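PDB 2NVV: acetyl-CoA hydrolase/transferase family protein from Porphyromonas gingivalis, which probably transfers coenzyme A between acyl-CoA and acetate, or hydrolyses acetyl-CoA, as a zinc-containing member of the acetyl-CoA hydrolase/transferase family. Local coordinates for residues 31-36 against 212-217; 44-47 against 52-55; 56-61 against 115-120; 240-245 against 428-433. All coordinates share one frame; numbering follows the deposited sequence.

Contact 1. Residues 31-36 against 212-217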
loop_
_atom_site.group_PDB
_atom_site.type_symbol
_atom_site.label_atom_id
_atom_site.label_comp_id
_atom_site.label_asym_id
_atom_site.label_seq_id
_atom_site.Cartn_x
_atom_site.Cartn_y
_atom_site.Cartn_z
ATOM N N ASN A 31 -4.414 27.936 1.435
ATOM C CA ASN A 31 -3.036 28.276 1.770
ATOM C C ASN A 31 -2.796 29.763 1.958
ATOM O O ASN A 31 -3.446 30.592 1.325
ATOM C CB ASN A 31 -2.101 27.789 0.663
ATOM C CG ASN A 31 -1.640 26.371 0.866
ATOM O OD1 ASN A 31 -0.687 26.111 1.596
ATOM N ND2 ASN A 31 -2.322 25.441 0.229
ATOM N N PRO A 32 -1.846 30.122 2.839
ATOM C CA PRO A 32 -1.528 31.528 3.078
ATOM C C PRO A 32 -0.930 32.077 1.773
ATOM O O PRO A 32 -0.213 31.358 1.079
ATOM C CB PRO A 32 -0.523 31.455 4.228
ATOM C CG PRO A 32 0.136 30.122 4.015
ATOM C CD PRO A 32 -1.044 29.255 3.716
ATOM N N LYS A 33 -1.222 33.338 1.447
ATOM C CA LYS A 33 -0.753 33.937 0.200
ATOM C C LYS A 33 0.124 35.192 0.291
ATOM O O LYS A 33 0.732 35.600 -0.705
ATOM C CB LYS A 33 -1.967 34.257 -0.673
ATOM C CG LYS A 33 -2.864 33.079 -0.932
ATOM C CD LYS A 33 -4.219 33.536 -1.445
ATOM C CE LYS A 33 -5.123 32.349 -1.766
ATOM N NZ LYS A 33 -5.479 31.556 -0.570
ATOM N N VAL A 34 0.199 35.813 1.464
ATOM C CA VAL A 34 0.993 37.032 1.576
ATOM C C VAL A 34 2.179 36.958 2.556
ATOM O O VAL A 34 3.213 37.602 2.353
ATOM C CB VAL A 34 0.069 38.236 1.924
ATOM C CG1 VAL A 34 -0.305 38.200 3.385
ATOM C CG2 VAL A 34 0.747 39.549 1.563
ATOM N N VAL A 35 2.050 36.157 3.601
ATOM C CA VAL A 35 3.138 36.042 4.552
ATOM C C VAL A 35 4.351 35.285 4.000
ATOM O O VAL A 35 5.488 35.731 4.156
ATOM C CB VAL A 35 2.667 35.380 5.860
ATOM C CG1 VAL A 35 3.871 35.137 6.788
ATOM C CG2 VAL A 35 1.657 36.280 6.548
ATOM N N PRO A 36 4.132 34.120 3.356
ATOM C CA PRO A 36 5.300 33.398 2.828
ATOM C C PRO A 36 6.208 34.238 1.916
ATOM O O PRO A 36 7.423 34.030 1.878
ATOM C CB PRO A 36 4.679 32.188 2.120
ATOM C CG PRO A 36 3.249 32.578 1.907
ATOM C CD PRO A 36 2.898 33.350 3.132
ATOM N N THR A 212 -6.203 39.990 4.738
ATOM C CA THR A 212 -5.940 39.902 3.308
ATOM C C THR A 212 -7.254 39.876 2.545
ATOM O O THR A 212 -8.327 39.763 3.129
ATOM C CB THR A 212 -5.155 38.616 2.936
ATOM O OG1 THR A 212 -6.004 37.473 3.095
ATOM C CG2 THR A 212 -3.926 38.460 3.831
ATOM N N SER A 213 -7.153 39.998 1.231
ATOM C CA SER A 213 -8.318 39.947 0.365
ATOM C C SER A 213 -7.780 39.323 -0.898
ATOM O O SER A 213 -7.322 40.011 -1.796
ATOM C CB SER A 213 -8.854 41.348 0.091
ATOM O OG SER A 213 -10.085 41.278 -0.605
ATOM N N GLU A 214 -7.801 38.003 -0.948
ATOM C CA GLU A 214 -7.274 37.287 -2.097
ATOM C C GLU A 214 -8.341 36.427 -2.762
ATOM O O GLU A 214 -8.855 35.473 -2.176
ATOM C CB GLU A 214 -6.084 36.414 -1.663
ATOM C CG GLU A 214 -4.984 37.188 -0.949
ATOM C CD GLU A 214 -4.256 38.149 -1.867
ATOM O OE1 GLU A 214 -3.637 39.109 -1.361
ATOM O OE2 GLU A 214 -4.288 37.939 -3.099
ATOM N N PRO A 215 -8.694 36.765 -4.009
ATOM C CA PRO A 215 -9.704 36.022 -4.760
ATOM C C PRO A 215 -9.119 34.771 -5.399
ATOM O O PRO A 215 -7.914 34.647 -5.514
ATOM C CB PRO A 215 -10.158 37.036 -5.801
ATOM C CG PRO A 215 -8.872 37.735 -6.127
ATOM C CD PRO A 215 -8.267 37.967 -4.754
ATOM N N ASN A 216 -9.992 33.848 -5.800
ATOM C CA ASN A 216 -9.587 32.607 -6.458
ATOM C C ASN A 216 -9.144 32.969 -7.867
ATOM O O ASN A 216 -9.626 33.964 -8.431
ATOM C CB ASN A 216 -10.771 31.635 -6.559
ATOM C CG ASN A 216 -10.927 30.758 -5.331
ATOM O OD1 ASN A 216 -10.908 31.232 -4.192
ATOM N ND2 ASN A 216 -11.100 29.461 -5.560
ATOM N N ASP A 217 -8.230 32.186 -8.441
ATOM C CA ASP A 217 -7.807 32.463 -9.812
ATOM C C ASP A 217 -8.975 32.018 -10.675
ATOM O O ASP A 217 -9.867 31.314 -10.188
ATOM C CB ASP A 217 -6.575 31.649 -10.202
ATOM C CG ASP A 217 -5.325 32.085 -9.470
ATOM O OD1 ASP A 217 -5.213 31.788 -8.251
ATOM O OD2 ASP A 217 -4.462 32.725 -10.125
#
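Glu214 and Lys33 meet through their aliphatic parts: CD of Lys33 lies 3.4 Å from CB of Glu214 and 3.8 Å from its CG. The two side chains run past each other in opposite directions, which carries their charged ends apart and leaves NZ of Lys33 7.0 Å from OE2 of Glu214, too far for a salt bridge. Each charge has its own partner. The Lys33 chain is extended through chi3 and bends only at its last torsion (chi4 65°), turning NZ back to donate to Asn31 O at 2.9 Å, in the carbonyl plane; NZ also forms a salt bridge with Glu126. Glu214 folds at chi2 (-68°), and its OE2 pairs with Arg66 of helix 65-73. Val34 adds an apolar touch, its CG1 standing 3.7 Å from the methyl CG2 of Thr212, again with the side chains sliding past one another. Glu158 of strand 154-160 accepts from Lys33 N, which ties the backbone beside the contact to the sheet. What is joined here is the approach to helix 35-47 and the end of strand 206-212, an outermost strand of the seven-stranded parallel sheet, a sheet of the kind found in Rossmann-like alpha/beta domains.

Contact 2. Residues 44-47 against 52-55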
loop_
_atom_site.group_PDB
_atom_site.type_symbol
_atom_site.label_atom_id
_atom_site.label_comp_id
_atom_site.label_asym_id
_atom_site.label_seq_id
_atom_site.Cartn_x
_atom_site.Cartn_y
_atom_site.Cartn_z
ATOM N N ILE A 44 15.981 36.331 1.710
ATOM C CA ILE A 44 16.928 36.841 0.727
ATOM C C ILE A 44 17.815 37.911 1.348
ATOM O O ILE A 44 19.019 37.943 1.108
ATOM C CB ILE A 44 16.194 37.434 -0.501
ATOM C CG1 ILE A 44 15.468 36.317 -1.261
ATOM C CG2 ILE A 44 17.189 38.148 -1.413
ATOM C CD1 ILE A 44 14.653 36.787 -2.455
ATOM N N ALA A 45 17.217 38.785 2.150
ATOM C CA ALA A 45 17.964 39.853 2.798
ATOM C C ALA A 45 19.036 39.274 3.721
ATOM O O ALA A 45 20.057 39.913 3.978
ATOM C CB ALA A 45 17.020 40.742 3.583
ATOM N N ALA A 46 18.797 38.070 4.226
ATOM C CA ALA A 46 19.754 37.408 5.099
ATOM C C ALA A 46 20.868 36.779 4.262
ATOM O O ALA A 46 22.039 36.830 4.628
ATOM C CB ALA A 46 19.058 36.341 5.923
ATOM N N HIS A 47 20.500 36.187 3.130
ATOM C CA HIS A 47 21.478 35.549 2.258
ATOM C C HIS A 47 22.541 36.533 1.772
ATOM O O HIS A 47 23.728 36.329 1.989
ATOM C CB HIS A 47 20.796 34.923 1.030
ATOM C CG HIS A 47 19.800 33.849 1.357
ATOM N ND1 HIS A 47 20.027 32.884 2.316
ATOM C CD2 HIS A 47 18.597 33.556 0.807
ATOM C CE1 HIS A 47 19.007 32.045 2.342
ATOM N NE2 HIS A 47 18.127 32.428 1.436
ATOM N N PRO A 52 22.752 32.567 6.779
ATOM C CA PRO A 52 21.932 31.458 6.292
ATOM C C PRO A 52 20.467 31.651 6.636
ATOM O O PRO A 52 20.136 32.258 7.658
ATOM C CB PRO A 52 22.532 30.259 7.011
ATOM C CG PRO A 52 22.864 30.842 8.343
ATOM C CD PRO A 52 23.543 32.145 7.949
ATOM N N PHE A 53 19.587 31.150 5.777
ATOM C CA PHE A 53 18.159 31.258 6.044
ATOM C C PHE A 53 17.328 30.284 5.210
ATOM O O PHE A 53 17.045 30.518 4.027
ATOM C CB PHE A 53 17.665 32.687 5.828
ATOM C CG PHE A 53 16.355 32.971 6.507
ATOM C CD1 PHE A 53 15.211 32.255 6.168
ATOM C CD2 PHE A 53 16.269 33.932 7.514
ATOM C CE1 PHE A 53 14.000 32.487 6.819
ATOM C CE2 PHE A 53 15.065 34.174 8.173
ATOM C CZ PHE A 53 13.926 33.445 7.822
ATOM N N LYS A 54 16.953 29.182 5.847
ATOM C CA LYS A 54 16.137 28.152 5.221
ATOM C C LYS A 54 15.241 27.540 6.283
ATOM O O LYS A 54 15.665 27.317 7.421
ATOM C CB LYS A 54 17.017 27.067 4.597
ATOM C CG LYS A 54 17.941 27.568 3.507
ATOM C CD LYS A 54 18.531 26.407 2.761
ATOM C CE LYS A 54 19.574 26.841 1.761
ATOM N NZ LYS A 54 19.978 25.656 0.952
ATOM N N ILE A 55 13.995 27.278 5.906
ATOM C CA ILE A 55 13.018 26.702 6.824
ATOM C C ILE A 55 12.560 25.336 6.348
ATOM O O ILE A 55 12.625 25.025 5.153
ATOM C CB ILE A 55 11.771 27.593 6.935
ATOM C CG1 ILE A 55 11.161 27.775 5.538
ATOM C CG2 ILE A 55 12.127 28.941 7.564
ATOM C CD1 ILE A 55 9.810 28.493 5.516
#
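Ala46 packs on Phe53 where helix 35-47 ends and the chain turns back to enter strand 55-58, the helix-to-strand return of a parallel alpha/beta sheet of Rossmann-like type. Along the last turn of the helix, Ile44 points away from the returning chain, and the contact starts with Ala46. Its CB points toward residues 52-55 and sits 3.9 Å from CB of Phe53 and 4.0 Å from CD2, an apolar touch that meets the Phe53 ring obliquely. Phe53 starts toward the helix at CB, but with CG opposite the backbone N (chi1 -161°) its ring leads off from the two contacting residues, into packing against Arg42 and Ala43 one turn earlier on the same helix. The phenyl group is therefore buried under the helix, while Ala46 touches its CB and CD2 alike.

His47 follows and has the larger share of buried surface on the helical side. Its CB does not aim at the other segment; the torsion chi1 of -61° places CG beside the backbone N, and the imidazole reaches the Phe53 backbone edge-on. CE1 is the ring atom nearest Phe53 O, at 3.0 Å, with the oxygen near the ring plane. NE2 is 3.4 Å from Phe53 O, but the poor angle rules out a hydrogen bond, and the CE1 corner lies 3.8 Å from Phe53 CB.

Contact 3. Residues 56-61 against 115-120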
loop_
_atom_site.group_PDB
_atom_site.type_symbol
_atom_site.label_atom_id
_atom_site.label_comp_id
_atom_site.label_asym_id
_atom_site.label_seq_id
_atom_site.Cartn_x
_atom_site.Cartn_y
_atom_site.Cartn_z
ATOM N N GLY A 56 12.100 24.519 7.291
ATOM C CA GLY A 56 11.604 23.201 6.949
ATOM C C GLY A 56 10.157 23.447 6.596
ATOM O O GLY A 56 9.526 24.283 7.221
HETATM N N MSE A 57 9.623 22.729 5.616
HETATM C CA MSE A 57 8.243 22.953 5.209
HETATM C C MSE A 57 7.355 21.723 5.202
HETATM O O MSE A 57 7.647 20.740 4.533
HETATM C CB MSE A 57 8.221 23.572 3.815
HETATM C CG MSE A 57 8.947 24.892 3.708
HETATM SE SE MSE A 57 9.057 25.521 1.875
HETATM C CE MSE A 57 7.166 25.781 1.551
ATOM N N PHE A 58 6.263 21.795 5.950
ATOM C CA PHE A 58 5.274 20.719 6.018
ATOM C C PHE A 58 3.994 21.349 5.471
ATOM O O PHE A 58 3.548 22.385 5.985
ATOM C CB PHE A 58 4.982 20.284 7.464
ATOM C CG PHE A 58 6.162 19.709 8.210
ATOM C CD1 PHE A 58 6.737 20.405 9.279
ATOM C CD2 PHE A 58 6.656 18.446 7.890
ATOM C CE1 PHE A 58 7.780 19.851 10.022
ATOM C CE2 PHE A 58 7.701 17.877 8.624
ATOM C CZ PHE A 58 8.267 18.582 9.695
ATOM N N THR A 59 3.406 20.746 4.440
ATOM C CA THR A 59 2.165 21.262 3.866
ATOM C C THR A 59 1.168 20.111 3.698
ATOM O O THR A 59 1.479 18.962 4.000
ATOM C CB THR A 59 2.407 21.892 2.476
ATOM O OG1 THR A 59 2.801 20.868 1.547
ATOM C CG2 THR A 59 3.485 22.934 2.543
ATOM N N GLY A 60 -0.035 20.423 3.231
ATOM C CA GLY A 60 -1.023 19.382 3.009
ATOM C C GLY A 60 -0.632 18.706 1.717
ATOM O O GLY A 60 -0.331 17.511 1.687
ATOM N N ALA A 61 -0.617 19.507 0.653
ATOM C CA ALA A 61 -0.229 19.054 -0.674
ATOM C C ALA A 61 0.461 20.239 -1.362
ATOM O O ALA A 61 1.343 20.873 -0.769
ATOM C CB ALA A 61 -1.449 18.608 -1.454
ATOM N N GLY A 115 6.097 12.000 16.176
ATOM C CA GLY A 115 7.401 12.605 16.348
ATOM C C GLY A 115 8.402 12.189 15.287
ATOM O O GLY A 115 9.603 12.464 15.429
ATOM N N PHE A 116 7.923 11.536 14.226
ATOM C CA PHE A 116 8.806 11.067 13.160
ATOM C C PHE A 116 9.595 12.174 12.465
ATOM O O PHE A 116 10.730 11.967 12.041
ATOM C CB PHE A 116 8.010 10.266 12.137
ATOM C CG PHE A 116 7.495 8.957 12.661
ATOM C CD1 PHE A 116 7.842 8.515 13.936
ATOM C CD2 PHE A 116 6.656 8.159 11.885
ATOM C CE1 PHE A 116 7.358 7.297 14.430
ATOM C CE2 PHE A 116 6.167 6.933 12.374
ATOM C CZ PHE A 116 6.522 6.508 13.650
ATOM N N TYR A 117 8.988 13.347 12.333
ATOM C CA TYR A 117 9.642 14.496 11.719
ATOM C C TYR A 117 9.676 15.446 12.892
ATOM O O TYR A 117 8.704 15.555 13.628
ATOM C CB TYR A 117 8.796 15.064 10.568
ATOM C CG TYR A 117 8.289 13.984 9.628
ATOM C CD1 TYR A 117 6.937 13.604 9.629
ATOM C CD2 TYR A 117 9.168 13.300 8.783
ATOM C CE1 TYR A 117 6.478 12.575 8.820
ATOM C CE2 TYR A 117 8.720 12.271 7.974
ATOM C CZ TYR A 117 7.376 11.908 7.994
ATOM O OH TYR A 117 6.933 10.871 7.193
ATOM N N GLY A 118 10.797 16.120 13.070
ATOM C CA GLY A 118 10.984 17.005 14.202
ATOM C C GLY A 118 9.843 17.790 14.816
ATOM O O GLY A 118 8.752 17.284 15.071
ATOM N N LYS A 119 10.132 19.060 15.074
ATOM C CA LYS A 119 9.185 19.979 15.678
ATOM C C LYS A 119 8.562 20.919 14.637
ATOM O O LYS A 119 9.129 21.152 13.577
ATOM C CB LYS A 119 9.902 20.823 16.736
ATOM C CG LYS A 119 9.009 21.866 17.395
ATOM C CD LYS A 119 9.747 23.176 17.690
ATOM C CE LYS A 119 10.837 23.008 18.741
ATOM N NZ LYS A 119 11.455 24.316 19.119
ATOM N N VAL A 120 7.380 21.439 14.954
ATOM C CA VAL A 120 6.697 22.404 14.102
ATOM C C VAL A 120 6.826 23.696 14.912
ATOM O O VAL A 120 6.212 23.837 15.974
ATOM C CB VAL A 120 5.190 22.095 13.930
ATOM C CG1 VAL A 120 4.588 23.083 12.959
ATOM C CG2 VAL A 120 4.978 20.682 13.434
#
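Phe58 CE2 rests 3.6 Å from Tyr117 CB, and the neighbouring ring atom Phe58 CZ is 3.7 Å from the same carbon. This is the tight part of the contact: one corner of the phenyl ring is set against the root of the tyrosine, with Tyr117 CG a little farther from CE2, at 4.1 Å. The side chains cross obliquely, and the touch is one between apolar carbons. Tyr117 directs its CB at the strand while its phenol end leads away, among Leu108 and Asp111 of helix 108-113. Phe116 CB lies over the centre of one face of the tyrosine ring, 4.2 Å above its plane.

Phe58 closes strand 55-58, a member of the parallel sheet of the Rossmann-like N-terminal part, and the facing loop leads from helix 108-113 into strand 122-127 of that sheet. The helix finishes with a Schellman motif, Gly115 being the first residue to leave helical angles, with positive phi (89°). An edge-to-face partner, Phe79, also packs against the Phe58 ring.

Toward Lys119 the fit is looser. Phe58 CE1 is 4.0 Å from Lys119 O, which lies at the ring edge near its plane and accepts a hydrogen bond from Asn20. Val120 CG2 barely reaches CE1, at 4.5 Å. Gly118 and Lys119 are exposed, and the lysine CB points away from the strand. On the Phe116 side the second subunit arrives, its Arg432 making a cation-pi contact with Phe116.

Contact 4. Residues 240-245 against 428-433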
loop_
_atom_site.group_PDB
_atom_site.type_symbol
_atom_site.label_atom_id
_atom_site.label_comp_id
_atom_site.label_asym_id
_atom_site.label_seq_id
_atom_site.Cartn_x
_atom_site.Cartn_y
_atom_site.Cartn_z
ATOM N N VAL A 240 -20.279 0.868 -15.682
ATOM C CA VAL A 240 -21.664 0.397 -15.780
ATOM C C VAL A 240 -21.627 -1.096 -16.124
ATOM O O VAL A 240 -22.441 -1.887 -15.658
ATOM C CB VAL A 240 -22.494 1.140 -16.883
ATOM C CG1 VAL A 240 -22.234 2.626 -16.826
ATOM C CG2 VAL A 240 -22.175 0.601 -18.252
ATOM N N SER A 241 -20.646 -1.473 -16.927
ATOM C CA SER A 241 -20.501 -2.843 -17.360
ATOM C C SER A 241 -20.197 -3.773 -16.204
ATOM O O SER A 241 -20.628 -4.934 -16.188
ATOM C CB SER A 241 -19.399 -2.911 -18.402
ATOM O OG SER A 241 -19.073 -4.250 -18.682
ATOM N N GLU A 242 -19.449 -3.259 -15.231
ATOM C CA GLU A 242 -19.074 -4.022 -14.047
ATOM C C GLU A 242 -20.257 -4.215 -13.130
ATOM O O GLU A 242 -20.401 -5.276 -12.520
ATOM C CB GLU A 242 -17.952 -3.307 -13.292
ATOM C CG GLU A 242 -16.597 -3.421 -13.965
ATOM C CD GLU A 242 -16.192 -4.865 -14.175
ATOM O OE1 GLU A 242 -15.893 -5.557 -13.173
ATOM O OE2 GLU A 242 -16.188 -5.312 -15.342
HETATM N N MSE A 243 -21.103 -3.194 -13.027
HETATM C CA MSE A 243 -22.282 -3.284 -12.173
HETATM C C MSE A 243 -23.226 -4.361 -12.669
HETATM O O MSE A 243 -23.758 -5.143 -11.877
HETATM C CB MSE A 243 -23.031 -1.958 -12.124
HETATM C CG MSE A 243 -22.299 -0.850 -11.408
HETATM SE SE MSE A 243 -23.473 0.640 -11.104
HETATM C CE MSE A 243 -23.336 1.556 -12.775
ATOM N N LYS A 244 -23.439 -4.407 -13.980
ATOM C CA LYS A 244 -24.335 -5.404 -14.548
ATOM C C LYS A 244 -23.721 -6.791 -14.544
ATOM O O LYS A 244 -24.425 -7.777 -14.659
ATOM C CB LYS A 244 -24.745 -5.013 -15.965
ATOM C CG LYS A 244 -23.665 -5.134 -17.012
ATOM C CD LYS A 244 -24.160 -4.598 -18.363
ATOM C CE LYS A 244 -25.550 -5.154 -18.720
ATOM N NZ LYS A 244 -25.618 -6.662 -18.678
ATOM N N ALA A 245 -22.404 -6.860 -14.405
ATOM C CA ALA A 245 -21.695 -8.135 -14.352
ATOM C C ALA A 245 -21.755 -8.643 -12.907
ATOM O O ALA A 245 -21.440 -9.808 -12.623
ATOM C CB ALA A 245 -20.234 -7.944 -14.789
ATOM N N VAL A 428 -9.846 -1.000 -22.358
ATOM C CA VAL A 428 -9.541 -1.236 -20.952
ATOM C C VAL A 428 -8.921 -2.612 -20.710
ATOM O O VAL A 428 -9.292 -3.599 -21.352
ATOM C CB VAL A 428 -10.814 -1.101 -20.076
ATOM C CG1 VAL A 428 -11.705 -0.004 -20.624
ATOM C CG2 VAL A 428 -11.552 -2.407 -20.010
ATOM N N ALA A 429 -7.975 -2.670 -19.779
ATOM C CA ALA A 429 -7.309 -3.923 -19.442
ATOM C C ALA A 429 -7.579 -4.283 -17.994
ATOM O O ALA A 429 -6.993 -3.710 -17.089
ATOM C CB ALA A 429 -5.802 -3.807 -19.680
ATOM N N ASP A 430 -8.487 -5.226 -17.782
ATOM C CA ASP A 430 -8.815 -5.673 -16.439
ATOM C C ASP A 430 -7.729 -6.669 -16.062
ATOM O O ASP A 430 -7.632 -7.753 -16.642
ATOM C CB ASP A 430 -10.178 -6.355 -16.421
ATOM C CG ASP A 430 -10.761 -6.439 -15.032
ATOM O OD1 ASP A 430 -9.980 -6.607 -14.072
ATOM O OD2 ASP A 430 -11.999 -6.350 -14.904
ATOM N N LEU A 431 -6.918 -6.295 -15.084
ATOM C CA LEU A 431 -5.796 -7.112 -14.654
ATOM C C LEU A 431 -6.101 -8.175 -13.606
ATOM O O LEU A 431 -5.267 -9.041 -13.338
ATOM C CB LEU A 431 -4.691 -6.190 -14.135
ATOM C CG LEU A 431 -3.769 -5.468 -15.129
ATOM C CD1 LEU A 431 -4.485 -5.151 -16.414
ATOM C CD2 LEU A 431 -3.217 -4.223 -14.479
ATOM N N ARG A 432 -7.292 -8.118 -13.024
ATOM C CA ARG A 432 -7.665 -9.072 -11.977
ATOM C C ARG A 432 -7.690 -10.532 -12.400
ATOM O O ARG A 432 -8.191 -10.881 -13.460
ATOM C CB ARG A 432 -9.018 -8.681 -11.369
ATOM C CG ARG A 432 -8.958 -7.419 -10.514
ATOM C CD ARG A 432 -10.338 -6.904 -10.193
ATOM N NE ARG A 432 -11.053 -6.518 -11.405
ATOM C CZ ARG A 432 -12.286 -6.025 -11.425
ATOM N NH1 ARG A 432 -12.841 -5.708 -12.578
ATOM N NH2 ARG A 432 -12.961 -5.845 -10.297
ATOM N N GLY A 433 -7.118 -11.378 -11.555
ATOM C CA GLY A 433 -7.094 -12.801 -11.829
ATOM C C GLY A 433 -6.105 -13.237 -12.879
ATOM O O GLY A 433 -6.175 -14.367 -13.356
#
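Asp430 OD1 is held by two donors from one residue: Arg432 NE at 2.9 Å and, more loosely, the backbone Arg432 N at 3.3 Å. NE uses the syn lone pair of OD1 and lies almost straight on it (168°), whereas the backbone N comes from the anti side. Beside it, Arg432 NH1 reaches Asp430 OD2 at 2.6 Å, so the guanidinium grips the carboxylate side-on, one nitrogen to each oxygen. The bend of Arg432 at chi3 turns the guanidinium back so that its NE/NH1 edge faces the Asp430 carboxylate. The backbone bond makes this an Asx turn, set where strand 427-430, an outermost strand of the C-terminal mixed sheet, runs out.

NH1 also bridges to helix 226-245, donating to Glu242 OE1 at 3.1 Å with an N-H...O angle of 149°. That bond is less well aligned: NH1 sits 65° out of the glutamate carboxylate plane, and the two flat groups are turned well away from coplanar. Glu242 OE2 has its own salt bridge to Arg247. Asp430 OD2 and Glu242 OE1 are 4.3 Å apart, and the shared NH1 probably offsets their like charges.

Contacts 1, 2 and 3 belong to the N-terminal parallel sheet and its helices, whereas contact 4 lies on the opposite side of the chain's centre, about 40 Å or more from each of them, centre to centre. Contact 1 lies just before the start of helix 35-47 and contact 2 at its end; contact 3 takes up strand 55-58 directly where contact 2 stops. Contact 3 is the buried one, and the others are partly buried. Apolar carbons carry most of contacts 1 and 3, contact 2 adds an imidazole edge against a carbonyl, and contact 4 is an ionic network. Contacts 3 and 4 also meet across the dimer, through Phe116 and Arg432 of different subunits.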